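Side-chain contacts in sortase B (Clostridium perfringens, PDB 5YFK), which belongs to the class B sortases, thiol transpeptidases that probably cleave a sorting signal and join surface proteins to the bacterial cell wall: residues A[57-62]-A[204-209]; A[80-83]-A[87-90]. The protein carries 1 engineered substitution. All coordinates share one frame; numbering follows the deposited sequence.

How the interactions relate
Both contacts lie within the sortase domain, with centres about 18 Å apart and nearest atoms about 8 Å apart, so they do not touch. Interaction 1 sits almost at the centre of the chain and joins strand 55-61 to strand 203-210 through their side chains. Interaction 2 comes between these two strands in sequence: it ties together residues 80-83 and 87-90 of the loop that leaves strand 67-72 and leads to strand 94-96. One contact therefore belongs to the interior, while the other shapes a peripheral loop. Each is linked to the predicted active site: strand 203-210 of interaction 1 also carries Ser209, though apart from the contact itself, and Leu80 of interaction 2 lies close to His113.

Interaction 1. Residues A[57-62]-A[204-209]; sequences FWIKVE and LTLITS. Engineered in segment 204-209: Ser209 (natural residue Cys).
With CG1 anti to the backbone N (chi1 -174°) and the chain nearly straight beyond it (chi2 167°), Ile59 holds CD1 far out from its strand, where it meets Leu206. In Leu206 the first torsion sets CG beside the backbone N, and CD1 continues the side chain fully extended from CA (chi2 180°), leaving CD2 as the lateral branch. These two side chains reach toward each other tip to tip, and Ile59 CD1 rests 3.7 Å from Leu206 CD2. The other branch of the leucine serves Val61: Leu206 CD1 lies 4.2 Å from Val61 CG2, the methyl beside the valine backbone N, and here the side chains slide past in opposite directions. Leucine suits this place because its forked end gives each neighbour its own methyl; the long arm of isoleucine reaches out to meet it, while the shorter valine only grazes the flank.

The contact is entirely apolar and modest, burying 133 Å². The nearest CA atoms, those of Val61 and Leu206, are 10.5 Å apart, which is a distance for side chains meeting across an interior and not for paired strands. Strand 55-61 finds its backbone partners elsewhere, in strands 67-72 and 138-143. From those strands Val70 and Leu141 also pack on Ile59, and Phe127 touches Val61; like Leu206, both residues are buried.

Three positions beyond Leu206, the same strand carries Ser209, an engineered residue replacing the cysteine predicted to form the acyl-thioester; its side chain touches Arg217, the predicted transition-state stabiliser. Branched aliphatic side chains meeting between strands from different parts of one curled sheet form part of the hydrophobic core of the sortase beta-barrel, with the strand leading to the predicted active site on one side.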
loop_
_atom_site.group_PDB
_atom_site.type_symbol
_atom_site.label_atom_id
_atom_site.label_comp_id
_atom_site.label_asym_id
_atom_site.label_seq_id
_atom_site.Cartn_x
_atom_site.Cartn_y
_atom_site.Cartn_z
ATOM N N PHE A 57 2.245 6.158 8.017
ATOM C CA PHE A 57 3.516 5.952 7.347
ATOM C C PHE A 57 3.494 6.534 5.934
ATOM O O PHE A 57 2.434 6.915 5.418
ATOM C CB PHE A 57 3.890 4.444 7.308
ATOM C CG PHE A 57 2.834 3.560 6.700
ATOM C CD1 PHE A 57 2.883 3.228 5.358
ATOM C CD2 PHE A 57 1.914 2.905 7.509
ATOM C CE1 PHE A 57 1.919 2.397 4.796
ATOM C CE2 PHE A 57 1.009 1.990 6.971
ATOM C CZ PHE A 57 1.040 1.707 5.607
ATOM N N TRP A 58 4.656 6.542 5.291
ATOM C CA TRP A 58 4.763 6.977 3.911
ATOM C C TRP A 58 4.995 5.745 3.006
ATOM O O TRP A 58 5.668 4.786 3.389
ATOM C CB TRP A 58 5.916 7.978 3.752
ATOM C CG TRP A 58 5.868 8.721 2.436
ATOM C CD1 TRP A 58 6.224 8.245 1.207
ATOM C CD2 TRP A 58 5.284 10.003 2.209
ATOM N NE1 TRP A 58 5.963 9.176 0.248
ATOM C CE2 TRP A 58 5.278 10.217 0.816
ATOM C CE3 TRP A 58 4.679 10.949 3.043
ATOM C CZ2 TRP A 58 4.883 11.406 0.262
ATOM C CZ3 TRP A 58 4.268 12.137 2.492
ATOM C CH2 TRP A 58 4.352 12.353 1.104
ATOM N N ILE A 59 4.391 5.770 1.837
ATOM C CA ILE A 59 4.591 4.701 0.851
ATOM C C ILE A 59 5.125 5.298 -0.451
ATOM O O ILE A 59 4.583 6.268 -0.989
ATOM C CB ILE A 59 3.268 3.929 0.603
ATOM C CG1 ILE A 59 3.491 2.722 -0.304
ATOM C CG2 ILE A 59 2.193 4.817 0.035
ATOM C CD1 ILE A 59 2.311 1.757 -0.337
ATOM N N LYS A 60 6.087 4.591 -1.030
ATOM C CA LYS A 60 6.573 4.884 -2.342
ATOM C C LYS A 60 6.771 3.595 -3.110
ATOM O O LYS A 60 7.460 2.680 -2.638
ATOM C CB LYS A 60 7.897 5.664 -2.251
ATOM C CG LYS A 60 8.583 5.909 -3.600
ATOM C CD LYS A 60 7.772 6.825 -4.492
ATOM C CE LYS A 60 7.989 6.547 -5.975
ATOM N NZ LYS A 60 6.877 7.113 -6.788
ATOM N N VAL A 61 6.303 3.586 -4.351
ATOM C CA VAL A 61 6.419 2.385 -5.183
ATOM C C VAL A 61 7.301 2.644 -6.380
ATOM O O VAL A 61 7.082 3.565 -7.166
ATOM C CB VAL A 61 5.062 1.807 -5.615
ATOM C CG1 VAL A 61 5.259 0.577 -6.514
ATOM C CG2 VAL A 61 4.240 1.425 -4.388
ATOM N N GLU A 62 8.354 1.843 -6.461
ATOM C CA GLU A 62 9.402 2.030 -7.441
ATOM C C GLU A 62 8.798 2.011 -8.818
ATOM O O GLU A 62 7.910 1.202 -9.112
ATOM C CB GLU A 62 10.418 0.881 -7.306
ATOM C CG GLU A 62 11.347 0.684 -8.491
ATOM C CD GLU A 62 12.332 -0.477 -8.285
ATOM O OE1 GLU A 62 11.911 -1.556 -7.814
ATOM O OE2 GLU A 62 13.510 -0.346 -8.685
ATOM N N LEU A 204 3.003 -7.019 2.817
ATOM C CA LEU A 204 2.306 -5.785 2.517
ATOM C C LEU A 204 1.396 -6.051 1.321
ATOM O O LEU A 204 1.836 -6.615 0.306
ATOM C CB LEU A 204 3.313 -4.707 2.133
ATOM C CG LEU A 204 2.758 -3.324 1.749
ATOM C CD1 LEU A 204 1.951 -2.606 2.807
ATOM C CD2 LEU A 204 3.904 -2.453 1.315
ATOM N N THR A 205 0.123 -5.750 1.482
ATOM C CA THR A 205 -0.858 -5.963 0.416
ATOM C C THR A 205 -1.407 -4.619 -0.024
ATOM O O THR A 205 -1.967 -3.885 0.795
ATOM C CB THR A 205 -2.001 -6.851 0.926
ATOM O OG1 THR A 205 -1.460 -8.093 1.404
ATOM C CG2 THR A 205 -3.088 -7.083 -0.132
ATOM N N LEU A 206 -1.334 -4.348 -1.322
ATOM C CA LEU A 206 -1.868 -3.117 -1.885
ATOM C C LEU A 206 -3.055 -3.419 -2.767
ATOM O O LEU A 206 -2.970 -4.281 -3.627
ATOM C CB LEU A 206 -0.811 -2.392 -2.729
ATOM C CG LEU A 206 0.565 -2.156 -2.099
ATOM C CD1 LEU A 206 1.474 -1.428 -3.067
ATOM C CD2 LEU A 206 0.451 -1.409 -0.786
ATOM N N ILE A 207 -4.160 -2.719 -2.517
ATOM C CA ILE A 207 -5.426 -3.016 -3.176
ATOM C C ILE A 207 -6.008 -1.787 -3.826
ATOM O O ILE A 207 -6.199 -0.741 -3.174
ATOM C CB ILE A 207 -6.445 -3.628 -2.189
ATOM C CG1 ILE A 207 -5.915 -4.975 -1.670
ATOM C CG2 ILE A 207 -7.778 -3.843 -2.878
ATOM C CD1 ILE A 207 -6.688 -5.492 -0.471
ATOM N N THR A 208 -6.433 -1.965 -5.076
ATOM C CA THR A 208 -7.150 -0.952 -5.774
ATOM C C THR A 208 -8.262 -1.539 -6.652
ATOM O O THR A 208 -8.392 -2.762 -6.772
ATOM C CB THR A 208 -6.215 -0.032 -6.578
ATOM O OG1 THR A 208 -6.929 1.120 -7.004
ATOM C CG2 THR A 208 -5.611 -0.707 -7.805
ATOM N N SER A 209 -9.048 -0.663 -7.282
ATOM C CA SER A 209 -10.060 -1.113 -8.215
ATOM C C SER A 209 -9.522 -1.187 -9.640
ATOM O O SER A 209 -8.561 -0.506 -9.983
ATOM C CB SER A 209 -11.285 -0.220 -8.126
ATOM O OG SER A 209 -11.021 1.047 -8.689
#

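Interaction 2. Residues A[80-83]-A[87-90]; sequences LHHN and EKSF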
loop_
_atom_site.group_PDB
_atom_site.type_symbol
_atom_site.label_atom_id
_atom_site.label_comp_id
_atom_site.label_asym_id
_atom_site.label_seq_id
_atom_site.Cartn_x
_atom_site.Cartn_y
_atom_site.Cartn_z
ATOM N N LEU A 80 -11.933 6.830 1.449
ATOM C CA LEU A 80 -12.327 6.772 0.036
ATOM C C LEU A 80 -12.890 8.110 -0.417
ATOM O O LEU A 80 -12.997 8.380 -1.613
ATOM C CB LEU A 80 -13.373 5.694 -0.186
ATOM C CG LEU A 80 -12.797 4.290 -0.167
ATOM C CD1 LEU A 80 -13.906 3.248 -0.168
ATOM C CD2 LEU A 80 -11.825 4.099 -1.327
ATOM N N HIS A 81 -13.339 8.901 0.550
ATOM C CA HIS A 81 -14.126 10.107 0.245
ATOM C C HIS A 81 -13.604 11.356 0.936
ATOM O O HIS A 81 -14.211 12.430 0.835
ATOM C CB HIS A 81 -15.584 9.883 0.646
ATOM C CG HIS A 81 -16.161 8.618 0.108
ATOM N ND1 HIS A 81 -16.512 7.561 0.917
ATOM C CD2 HIS A 81 -16.340 8.191 -1.164
ATOM C CE1 HIS A 81 -16.987 6.581 0.173
ATOM N NE2 HIS A 81 -16.868 6.927 -1.095
ATOM N N HIS A 82 -12.463 11.245 1.604
ATOM C CA HIS A 82 -11.814 12.425 2.135
ATOM C C HIS A 82 -10.328 12.432 1.806
ATOM O O HIS A 82 -9.685 11.379 1.719
ATOM C CB HIS A 82 -11.986 12.525 3.650
ATOM C CG HIS A 82 -13.413 12.609 4.096
ATOM N ND1 HIS A 82 -14.222 11.500 4.214
ATOM C CD2 HIS A 82 -14.182 13.672 4.429
ATOM C CE1 HIS A 82 -15.416 11.873 4.641
ATOM N NE2 HIS A 82 -15.434 13.190 4.723
ATOM N N ASN A 83 -9.759 13.627 1.784
ATOM C CA ASN A 83 -8.344 13.793 1.501
ATOM C C ASN A 83 -7.547 13.849 2.783
ATOM O O ASN A 83 -8.053 13.473 3.839
ATOM C CB ASN A 83 -8.093 15.030 0.638
ATOM C CG ASN A 83 -8.322 16.330 1.384
ATOM O OD1 ASN A 83 -8.565 16.347 2.590
ATOM N ND2 ASN A 83 -8.265 17.428 0.655
ATOM N N GLU A 87 -10.903 16.849 4.115
ATOM C CA GLU A 87 -11.899 17.506 3.294
ATOM C C GLU A 87 -12.538 16.488 2.364
ATOM O O GLU A 87 -11.895 15.510 1.971
ATOM C CB GLU A 87 -11.245 18.642 2.502
ATOM C CG GLU A 87 -10.614 19.712 3.398
ATOM C CD GLU A 87 -9.468 20.472 2.739
ATOM O OE1 GLU A 87 -9.073 20.122 1.604
ATOM O OE2 GLU A 87 -8.914 21.389 3.390
ATOM N N LYS A 88 -13.830 16.666 2.105
ATOM C CA LYS A 88 -14.509 15.972 1.013
ATOM C C LYS A 88 -13.616 15.899 -0.216
ATOM O O LYS A 88 -13.063 16.907 -0.660
ATOM C CB LYS A 88 -15.802 16.701 0.638
ATOM C CG LYS A 88 -16.839 16.774 1.751
ATOM C CD LYS A 88 -17.484 15.424 2.028
ATOM C CE LYS A 88 -18.162 14.850 0.791
ATOM N NZ LYS A 88 -19.205 15.764 0.250
ATOM N N SER A 89 -13.529 14.721 -0.815
ATOM C CA SER A 89 -12.615 14.532 -1.928
ATOM C C SER A 89 -13.051 13.336 -2.730
ATOM O O SER A 89 -13.438 12.308 -2.171
ATOM C CB SER A 89 -11.190 14.333 -1.420
ATOM O OG SER A 89 -10.349 13.825 -2.447
ATOM N N PHE A 90 -12.888 13.435 -4.043
ATOM C CA PHE A 90 -13.161 12.327 -4.932
ATOM C C PHE A 90 -12.000 11.350 -4.971
ATOM O O PHE A 90 -12.216 10.146 -4.987
ATOM C CB PHE A 90 -13.495 12.849 -6.323
ATOM C CG PHE A 90 -14.778 13.628 -6.355
ATOM C CD1 PHE A 90 -14.766 14.984 -6.059
ATOM C CD2 PHE A 90 -15.990 12.949 -6.278
ATOM C CE1 PHE A 90 -15.950 15.684 -5.905
ATOM C CE2 PHE A 90 -17.178 13.638 -6.111
ATOM C CZ PHE A 90 -17.158 15.010 -5.933
#
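Asn83 and Glu87 are joined by three hydrogen bonds. The side-chain amide of Asn83 uses both its ends: OD1 accepts from Glu87 N at 2.8 Å, the donor standing above the carbonyl plane, and ND2 gives a fairly straight bond to Glu87 OE1 at 3.0 Å. That last bond leaves almost within the amide plane but meets the carboxylate from above, the two planes being 49° apart. The backbone adds a third bond, Asn83 N to Glu87 O at 2.9 Å, in the carbonyl plane. Asparagine fits because one short side chain offers an acceptor and a donor together; chi1 of 70° puts CG between the backbone N and the carbonyl carbon, and chi2 near 6° turns both atoms to Glu87.

A second backbone bond, Ser89 N to His81 O at 2.9 Å, completes a single antiparallel bridge in which His82 and Lys88 form the non-hydrogen-bonded pair. Ser89 has a short side chain that fits where the chains run close: its CB lies 3.8 Å from Asn83 CB. On the other side, the bent chain of Lys88 brings CD within 4.1 Å of His82 NE2.

Further out, His82 ND1 is hydrogen-bonded to Phe78 O and its ring stacks on that of Phe78, while Ser89 OG pairs with Gly92 N. Leu80 O is hydrogen-bonded to NE2 of His113, the predicted proton donor/acceptor, so the loop reaches the probable active site.

The bonds favour one orientation of the Asn83 amide, since a flip would probably set its NH2 against Glu87 N and its oxygen against the carboxylate. A negative charge on Glu87 would probably strengthen the ND2 bond and polarise the amide, making OD1 a better acceptor for Glu87 N.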